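Local coordinates for protein peroxiredoxin (Clostridioides difficile, PDB 6TSB) that hydrolyses beta-1,4 linkages of chitin through this GH18 domain and, through a separate peroxiredoxin domain, probably reduces peroxides, at residues A[101-107]-A[148-154]; A[109-115]-A[157-161]; A[139-143]-A[185-189]. All blocks are in the same frame, centred on the assembly; numbering follows the deposited sequence.

Overall arrangement
All three contacts tie together the connections that follow consecutive parallel strands of the GH18 TIM barrel. Contact 1 joins the loop and short helix after strand 92-98 to the loop after strand 133-137; contact 2 lies alongside, where helices 112-128 and 154-169 begin; contact 3 joins the 133-137 loop to helix 183-188. The centres of contacts 1 and 2 are about 11 Å apart, those of contacts 1 and 3 about 10 Å. D154 of contact 1 accepts from G142 N of contact 3, and F158 of contact 2 packs on P141. Contact 3 includes E139, probably the catalytic acid as in other GH18 enzymes, and S189, which binds a PEG molecule.

Contact 1 of 3, residues A[101-107]-A[148-154]; sequences GAEGFSD and ITSRPQD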
loop_
_atom_site.group_PDB
_atom_site.type_symbol
_atom_site.label_atom_id
_atom_site.label_comp_id
_atom_site.label_asym_id
_atom_site.label_seq_id
_atom_site.Cartn_x
_atom_site.Cartn_y
_atom_site.Cartn_z
ATOM N N GLY A 101 -1.570 11.125 34.566
ATOM C CA GLY A 101 -1.491 12.318 35.436
ATOM C C GLY A 101 -2.576 12.362 36.514
ATOM O O GLY A 101 -2.479 13.241 37.350
ATOM N N ALA A 102 -3.544 11.431 36.534
ATOM C CA ALA A 102 -4.668 11.391 37.498
ATOM C C ALA A 102 -4.200 10.958 38.891
ATOM O O ALA A 102 -3.952 9.734 39.113
ATOM C CB ALA A 102 -5.765 10.487 37.012
ATOM N N GLU A 103 -4.164 11.930 39.807
ATOM C CA GLU A 103 -3.651 11.822 41.198
ATOM C C GLU A 103 -4.718 11.171 42.077
ATOM O O GLU A 103 -5.889 11.164 41.669
ATOM C CB GLU A 103 -3.260 13.201 41.754
ATOM C CG GLU A 103 -2.674 13.155 43.164
ATOM C CD GLU A 103 -1.356 12.414 43.272
ATOM O OE1 GLU A 103 -0.336 13.020 42.902
ATOM O OE2 GLU A 103 -1.356 11.229 43.699
ATOM N N GLY A 104 -4.274 10.560 43.175
ATOM C CA GLY A 104 -5.130 10.093 44.273
ATOM C C GLY A 104 -4.960 8.627 44.600
ATOM O O GLY A 104 -5.445 8.204 45.680
ATOM N N PHE A 105 -4.400 7.806 43.714
ATOM C CA PHE A 105 -4.534 6.327 43.913
ATOM C C PHE A 105 -3.617 5.827 45.039
ATOM O O PHE A 105 -4.022 4.858 45.763
ATOM C CB PHE A 105 -4.229 5.539 42.642
ATOM C CG PHE A 105 -5.381 5.389 41.686
ATOM C CD1 PHE A 105 -6.431 4.549 41.987
ATOM C CD2 PHE A 105 -5.389 6.048 40.467
ATOM C CE1 PHE A 105 -7.483 4.399 41.102
ATOM C CE2 PHE A 105 -6.437 5.880 39.578
ATOM C CZ PHE A 105 -7.477 5.048 39.899
ATOM N N SER A 106 -2.389 6.364 45.116
ATOM C CA SER A 106 -1.360 5.955 46.115
ATOM C C SER A 106 -1.920 6.197 47.529
ATOM O O SER A 106 -1.798 5.287 48.378
ATOM C CB SER A 106 -0.040 6.675 45.894
ATOM O OG SER A 106 0.950 6.162 46.773
ATOM N N ASP A 107 -2.563 7.360 47.743
ATOM C CA ASP A 107 -3.288 7.704 49.002
ATOM C C ASP A 107 -4.451 6.721 49.196
ATOM O O ASP A 107 -4.577 6.196 50.301
ATOM C CB ASP A 107 -3.785 9.158 49.020
ATOM C CG ASP A 107 -2.689 10.170 49.272
ATOM O OD1 ASP A 107 -1.531 9.736 49.357
ATOM O OD2 ASP A 107 -2.994 11.393 49.337
ATOM N N ILE A 148 2.359 12.271 39.462
ATOM C CA ILE A 148 1.529 11.859 40.631
ATOM C C ILE A 148 2.430 11.334 41.756
ATOM O O ILE A 148 3.588 10.976 41.509
ATOM C CB ILE A 148 0.478 10.804 40.234
ATOM C CG1 ILE A 148 1.118 9.485 39.799
ATOM C CG2 ILE A 148 -0.450 11.357 39.169
ATOM C CD1 ILE A 148 0.133 8.388 39.466
ATOM N N THR A 149 1.859 11.257 42.953
ATOM C CA THR A 149 2.419 10.596 44.148
ATOM C C THR A 149 2.641 9.097 43.872
ATOM O O THR A 149 1.720 8.438 43.322
ATOM C CB THR A 149 1.474 10.826 45.336
ATOM O OG1 THR A 149 1.442 12.230 45.581
ATOM C CG2 THR A 149 1.897 10.083 46.581
ATOM N N SER A 150 3.797 8.575 44.290
ATOM C CA SER A 150 4.069 7.123 44.372
ATOM C C SER A 150 4.751 6.813 45.690
ATOM O O SER A 150 5.387 7.719 46.235
ATOM C CB SER A 150 4.919 6.636 43.224
ATOM O OG SER A 150 6.114 7.400 43.099
ATOM N N ARG A 151 4.656 5.549 46.089
ATOM C CA ARG A 151 5.301 4.948 47.278
ATOM C C ARG A 151 5.715 3.521 46.929
ATOM O O ARG A 151 4.983 2.811 46.240
ATOM C CB ARG A 151 4.334 4.903 48.472
ATOM C CG ARG A 151 3.672 6.233 48.815
ATOM C CD ARG A 151 2.773 6.172 50.046
ATOM N NE ARG A 151 2.458 7.508 50.560
ATOM C CZ ARG A 151 1.399 8.234 50.215
ATOM N NH1 ARG A 151 0.518 7.767 49.346
ATOM N NH2 ARG A 151 1.237 9.445 50.720
ATOM N N PRO A 152 6.865 3.047 47.453
ATOM C CA PRO A 152 7.297 1.650 47.290
ATOM C C PRO A 152 6.199 0.587 47.495
ATOM O O PRO A 152 6.143 -0.367 46.742
ATOM C CB PRO A 152 8.354 1.503 48.402
ATOM C CG PRO A 152 8.944 2.894 48.568
ATOM C CD PRO A 152 7.816 3.852 48.241
ATOM N N GLN A 153 5.315 0.806 48.471
ATOM C CA GLN A 153 4.221 -0.123 48.866
ATOM C C GLN A 153 3.060 -0.100 47.847
ATOM O O GLN A 153 2.172 -0.985 47.957
ATOM C CB GLN A 153 3.694 0.234 50.266
ATOM C CG GLN A 153 4.773 0.539 51.291
ATOM C CD GLN A 153 5.065 2.019 51.393
ATOM O OE1 GLN A 153 4.246 2.788 51.886
ATOM N NE2 GLN A 153 6.234 2.443 50.935
ATOM N N ASP A 154 3.025 0.843 46.896
ATOM C CA ASP A 154 1.951 0.936 45.870
ATOM C C ASP A 154 1.633 -0.442 45.279
ATOM O O ASP A 154 0.438 -0.779 45.155
ATOM C CB ASP A 154 2.323 1.937 44.790
ATOM C CG ASP A 154 2.125 3.375 45.224
ATOM O OD1 ASP A 154 1.505 3.607 46.292
ATOM O OD2 ASP A 154 2.604 4.253 44.503
HETATM O O HOH W 1 -0.929 8.365 43.306
HETATM O O HOH W 2 -0.305 2.893 48.360
HETATM O O HOH W 3 -0.339 12.036 48.466
#
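Bent and extended side chains together make this contact between a loop with the first turn of helix 105-109 and the 148-154 loop, in which the polar ends of E103, S106 and D107 engage the chain from I148 to D154. E103 (chi1 t, chi2 p) curls its carboxylate back onto the backbone: OE1 accepts from T149 N at 2.8 Å, while OE2 accepts from G104 N at 3.0 Å. G104, the N-cap of helix 105-109, has backbone angles at which a CB would jam against the preceding carbonyl. Water 1 fills the gap, accepting from S106 N and donating to E103 OE2 and T149 O. I148 (chi1 p) sets CG2 3.3 Å from G101 O. S106, in the t rotamer, donates from OG to D154 OD1 at 2.7 Å and accepts a weak bond from R151 NH1 at 3.1 Å. The R151 side chain, m then t and t, stretches out until NH1 meets D107 OD1 at 2.8 Å in a salt bridge, with NH2 3.1 Å from the same OD1. D154 (m) divides its oxygens: OD1 serves S106, and OD2 takes R151 N at 2.9 Å, across the type I turn 151-154, as well as G142 N. The contact thus ties the start of helix 105-109, which follows strand 92-98, to the loop between strand 133-137 and helix 154-169, with F105 stacked on W138 beside it.

Contact 2 of 3, residues A[109-115]-A[157-161]; sequences ALTPTSR and NFTLL
In this TIM barrel the turn leading into helix 112-128, with its first turn, packs on the N-terminal part of helix 154-169; the two helices belong to the successive beta-alpha units that start with strands 92-98 and 133-137. Residues 157-161 are regular helix, L161 N donating to N157 O at 2.8 Å. A109 faces N157, and R115 faces L161, both with CA atoms 5.4 Å apart. A109 and L110 have helix-like angles (-87/-14, -70/-37). The A109 CB points toward the partner helix, 3.8 Å from N157 CB and 4.3 Å from L161 CD2. L110 has its CB directed away, yet with chi1 t and chi2 p its CD1 comes within 3.5 Å of N157 ND2. The chain then extends at T111 (-129/164), the N-cap of helix 112-128, and P112 opens the first turn. S114 (p) forms a capping box with T111 (p): S114 N donates to T111 OG1 at 3.0 Å and T111 N to S114 OG at 2.9 Å. S114 OG also makes a hydrogen bond with A108 O. R115 N bonds T111 O at 3.1 Å; its side chain (m, t, m, chi4 -95°) bends back so that NH1 donates to A109 O at 2.9 Å. R115 CD lies 3.6 Å from L161 N, and L160 (m, t) covers one guanidinium face, its CB 3.6 Å from R115 NE. N157 OD1 (chi1 m) is also linked to the first segment through water 4, which accepts from R115 NH1 at 2.9 Å and donates to L110 O at 2.9 Å and to N157 OD1 at 2.8 Å.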
loop_
_atom_site.group_PDB
_atom_site.type_symbol
_atom_site.label_atom_id
_atom_site.label_comp_id
_atom_site.label_asym_id
_atom_site.label_seq_id
_atom_site.Cartn_x
_atom_site.Cartn_y
_atom_site.Cartn_z
ATOM N N ALA A 109 -4.879 3.766 48.190
ATOM C CA ALA A 109 -4.467 2.355 48.344
ATOM C C ALA A 109 -3.799 2.142 49.705
ATOM O O ALA A 109 -3.650 0.950 50.069
ATOM C CB ALA A 109 -3.554 1.943 47.211
ATOM N N LEU A 110 -3.423 3.213 50.421
ATOM C CA LEU A 110 -2.409 3.147 51.525
ATOM C C LEU A 110 -2.903 2.402 52.780
ATOM O O LEU A 110 -2.083 1.664 53.346
ATOM C CB LEU A 110 -1.912 4.551 51.864
ATOM C CG LEU A 110 -0.599 4.620 52.663
ATOM C CD1 LEU A 110 0.410 3.570 52.219
ATOM C CD2 LEU A 110 0.024 6.008 52.556
ATOM N N THR A 111 -4.173 2.512 53.199
ATOM C CA THR A 111 -4.651 1.994 54.521
ATOM C C THR A 111 -5.892 1.128 54.343
ATOM O O THR A 111 -6.534 1.186 53.314
ATOM C CB THR A 111 -4.963 3.142 55.484
ATOM O OG1 THR A 111 -6.221 3.712 55.119
ATOM C CG2 THR A 111 -3.920 4.237 55.458
ATOM N N PRO A 112 -6.290 0.313 55.344
ATOM C CA PRO A 112 -7.586 -0.375 55.295
ATOM C C PRO A 112 -8.771 0.605 55.190
ATOM O O PRO A 112 -9.819 0.212 54.641
ATOM C CB PRO A 112 -7.639 -1.161 56.618
ATOM C CG PRO A 112 -6.162 -1.310 57.011
ATOM C CD PRO A 112 -5.515 -0.014 56.560
ATOM N N THR A 113 -8.592 1.853 55.653
ATOM C CA THR A 113 -9.676 2.871 55.673
ATOM C C THR A 113 -9.837 3.493 54.284
ATOM O O THR A 113 -10.907 3.349 53.730
ATOM C CB THR A 113 -9.469 3.897 56.791
ATOM O OG1 THR A 113 -9.516 3.137 57.999
ATOM C CG2 THR A 113 -10.540 4.962 56.811
ATOM N N SER A 114 -8.813 4.158 53.753
ATOM C CA SER A 114 -8.759 4.641 52.352
ATOM C C SER A 114 -9.289 3.544 51.391
ATOM O O SER A 114 -10.141 3.845 50.556
ATOM C CB SER A 114 -7.355 5.103 52.011
ATOM O OG SER A 114 -6.411 4.024 52.040
ATOM N N ARG A 115 -8.864 2.290 51.542
ATOM C CA ARG A 115 -9.225 1.179 50.617
ATOM C C ARG A 115 -10.724 0.881 50.750
ATOM O O ARG A 115 -11.369 0.696 49.717
ATOM C CB ARG A 115 -8.351 -0.068 50.855
ATOM C CG ARG A 115 -6.893 0.116 50.427
ATOM C CD ARG A 115 -6.063 -1.157 50.382
ATOM N NE ARG A 115 -5.958 -1.847 51.667
ATOM C CZ ARG A 115 -4.961 -1.697 52.540
ATOM N NH1 ARG A 115 -3.961 -0.865 52.301
ATOM N NH2 ARG A 115 -4.987 -2.353 53.683
ATOM N N ASN A 157 -0.081 -2.754 47.605
ATOM C CA ASN A 157 -1.293 -2.008 48.022
ATOM C C ASN A 157 -2.333 -2.124 46.902
ATOM O O ASN A 157 -3.532 -2.306 47.239
ATOM C CB ASN A 157 -0.963 -0.560 48.418
ATOM C CG ASN A 157 -0.318 -0.430 49.795
ATOM O OD1 ASN A 157 -0.219 -1.407 50.558
ATOM N ND2 ASN A 157 0.179 0.769 50.093
ATOM N N PHE A 158 -1.888 -2.084 45.634
ATOM C CA PHE A 158 -2.798 -2.184 44.473
ATOM C C PHE A 158 -3.645 -3.446 44.614
ATOM O O PHE A 158 -4.862 -3.408 44.416
ATOM C CB PHE A 158 -2.008 -2.116 43.166
ATOM C CG PHE A 158 -2.810 -1.997 41.885
ATOM C CD1 PHE A 158 -4.041 -1.343 41.858
ATOM C CD2 PHE A 158 -2.300 -2.493 40.686
ATOM C CE1 PHE A 158 -4.743 -1.204 40.672
ATOM C CE2 PHE A 158 -3.006 -2.348 39.499
ATOM C CZ PHE A 158 -4.225 -1.705 39.498
ATOM N N THR A 159 -3.035 -4.554 44.981
ATOM C CA THR A 159 -3.747 -5.856 45.069
ATOM C C THR A 159 -4.844 -5.770 46.128
ATOM O O THR A 159 -5.935 -6.409 45.967
ATOM C CB THR A 159 -2.771 -6.981 45.435
ATOM O OG1 THR A 159 -1.652 -6.913 44.546
ATOM C CG2 THR A 159 -3.416 -8.348 45.395
ATOM N N LEU A 160 -4.538 -5.104 47.241
ATOM C CA LEU A 160 -5.488 -4.987 48.382
ATOM C C LEU A 160 -6.612 -4.009 47.979
ATOM O O LEU A 160 -7.785 -4.261 48.278
ATOM C CB LEU A 160 -4.718 -4.552 49.639
ATOM C CG LEU A 160 -3.666 -5.541 50.170
ATOM C CD1 LEU A 160 -2.719 -4.837 51.134
ATOM C CD2 LEU A 160 -4.286 -6.766 50.845
ATOM N N LEU A 161 -6.291 -2.961 47.241
ATOM C CA LEU A 161 -7.339 -2.046 46.734
ATOM C C LEU A 161 -8.319 -2.844 45.857
ATOM O O LEU A 161 -9.533 -2.768 46.076
ATOM C CB LEU A 161 -6.658 -0.921 45.957
ATOM C CG LEU A 161 -7.621 0.107 45.383
ATOM C CD1 LEU A 161 -8.401 0.766 46.501
ATOM C CD2 LEU A 161 -6.871 1.143 44.562
HETATM O O HOH W 4 -1.180 -1.049 53.210
#

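Contact 3 of 3, residues A[139-143]-A[185-189]; sequences EYPGS and YINSS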
loop_
_atom_site.group_PDB
_atom_site.type_symbol
_atom_site.label_atom_id
_atom_site.label_comp_id
_atom_site.label_asym_id
_atom_site.label_seq_id
_atom_site.Cartn_x
_atom_site.Cartn_y
_atom_site.Cartn_z
ATOM N N GLU A 139 -1.726 5.075 36.643
ATOM C CA GLU A 139 -0.658 5.180 35.626
ATOM C C GLU A 139 0.575 5.878 36.229
ATOM O O GLU A 139 0.920 6.999 35.868
ATOM C CB GLU A 139 -1.250 5.852 34.373
ATOM C CG GLU A 139 -2.321 5.017 33.670
ATOM C CD GLU A 139 -2.807 5.509 32.309
ATOM O OE1 GLU A 139 -2.036 6.201 31.642
ATOM O OE2 GLU A 139 -3.962 5.187 31.910
ATOM N N TYR A 140 1.336 5.200 37.094
ATOM C CA TYR A 140 1.276 3.774 37.350
ATOM C C TYR A 140 1.617 3.586 38.821
ATOM O O TYR A 140 2.335 4.383 39.399
ATOM C CB TYR A 140 2.248 3.023 36.420
ATOM C CG TYR A 140 1.947 3.132 34.943
ATOM C CD1 TYR A 140 0.967 2.337 34.373
ATOM C CD2 TYR A 140 2.608 4.031 34.108
ATOM C CE1 TYR A 140 0.630 2.441 33.031
ATOM C CE2 TYR A 140 2.293 4.138 32.754
ATOM C CZ TYR A 140 1.300 3.331 32.212
ATOM O OH TYR A 140 0.909 3.396 30.897
ATOM N N PRO A 141 1.145 2.527 39.493
ATOM C CA PRO A 141 1.568 2.281 40.862
ATOM C C PRO A 141 3.100 2.241 40.927
ATOM O O PRO A 141 3.705 1.740 40.026
ATOM C CB PRO A 141 0.991 0.908 41.203
ATOM C CG PRO A 141 -0.133 0.681 40.212
ATOM C CD PRO A 141 0.215 1.514 38.993
ATOM N N GLY A 142 3.674 2.823 41.969
ATOM C CA GLY A 142 5.121 2.772 42.240
ATOM C C GLY A 142 5.905 3.805 41.450
ATOM O O GLY A 142 7.122 3.929 41.697
ATOM N N SER A 143 5.266 4.528 40.531
ATOM C CA SER A 143 5.958 5.468 39.623
ATOM C C SER A 143 5.313 6.843 39.713
ATOM O O SER A 143 4.059 6.913 39.699
ATOM C CB SER A 143 5.919 4.958 38.202
ATOM O OG SER A 143 6.278 5.987 37.285
ATOM N N TYR A 185 6.733 -2.560 34.896
ATOM C CA TYR A 185 5.326 -2.662 35.373
ATOM C C TYR A 185 5.160 -4.014 36.088
ATOM O O TYR A 185 4.486 -4.085 37.138
ATOM C CB TYR A 185 4.292 -2.431 34.250
ATOM C CG TYR A 185 2.848 -2.431 34.715
ATOM C CD1 TYR A 185 2.175 -3.623 34.936
ATOM C CD2 TYR A 185 2.151 -1.252 34.973
ATOM C CE1 TYR A 185 0.871 -3.645 35.404
ATOM C CE2 TYR A 185 0.836 -1.260 35.432
ATOM C CZ TYR A 185 0.208 -2.460 35.669
ATOM O OH TYR A 185 -1.064 -2.518 36.136
ATOM N N ILE A 186 5.752 -5.083 35.568
ATOM C CA ILE A 186 5.514 -6.430 36.156
ATOM C C ILE A 186 6.199 -6.540 37.523
ATOM O O ILE A 186 5.607 -7.213 38.411
ATOM C CB ILE A 186 5.917 -7.541 35.185
ATOM C CG1 ILE A 186 4.909 -7.582 34.035
ATOM C CG2 ILE A 186 6.016 -8.889 35.903
ATOM C CD1 ILE A 186 5.529 -7.843 32.713
ATOM N N ASN A 187 7.352 -5.894 37.690
ATOM C CA ASN A 187 8.220 -5.998 38.896
ATOM C C ASN A 187 7.936 -4.883 39.918
ATOM O O ASN A 187 8.203 -5.138 41.094
ATOM C CB ASN A 187 9.711 -5.968 38.526
ATOM C CG ASN A 187 10.129 -7.123 37.631
ATOM O OD1 ASN A 187 9.630 -8.250 37.744
ATOM N ND2 ASN A 187 11.017 -6.833 36.697
ATOM N N SER A 188 7.480 -3.693 39.499
ATOM C CA SER A 188 7.413 -2.463 40.335
ATOM C C SER A 188 6.016 -1.825 40.417
ATOM O O SER A 188 5.883 -0.854 41.204
ATOM C CB SER A 188 8.386 -1.447 39.831
ATOM O OG SER A 188 9.685 -1.997 39.832
ATOM N N SER A 189 5.026 -2.271 39.631
ATOM C CA SER A 189 3.673 -1.657 39.618
ATOM C C SER A 189 2.622 -2.662 40.082
ATOM O O SER A 189 1.842 -2.305 40.933
ATOM C CB SER A 189 3.330 -1.059 38.287
ATOM O OG SER A 189 4.236 -0.010 38.002
#
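A turn-to-helix contact, small and of mixed polar and apolar character (216 Å² buried), joins the loop after barrel strand 133-137 to the C-terminal end of helix 183-188, which follows the adjacent strand 174-179. E139, two residues after strand 133-137, is the last residue of the acidic DxxDxDxE signature of GH18 enzymes, and Y140 follows it, so the turn sits beside the part of the barrel where this family places its active site. A non-proline cis peptide precedes Y140, and residues 140-143 form a type II turn closed by S143 N to Y140 O at 3.1 Å. G142 (phi 82°) suits its place in that turn; a CB here would also collide with S188 O. The Y140 and Y185 rings are nearly perpendicular, at 88° with centroids 5.9 Å apart, and Y140 CD1 approaches the edge of the Y185 ring, 3.8 Å from CE2. P141 and S189 are the nearest backbones, with CA atoms 4.6 Å apart. S189 OG donates to P141 O at 2.7 Å, while S189 CA makes a CA-H...O contact with the same oxygen at 3.4 Å. F158 of helix 154-169 touches both P141 and Y185. S189 OG also hydrogen-bonds PEG O4. Because S189 donates to a carbonyl, it reads the backbone of the turn, set by the G142 conformation, while Y140 and Y185 add an apolar ring contact.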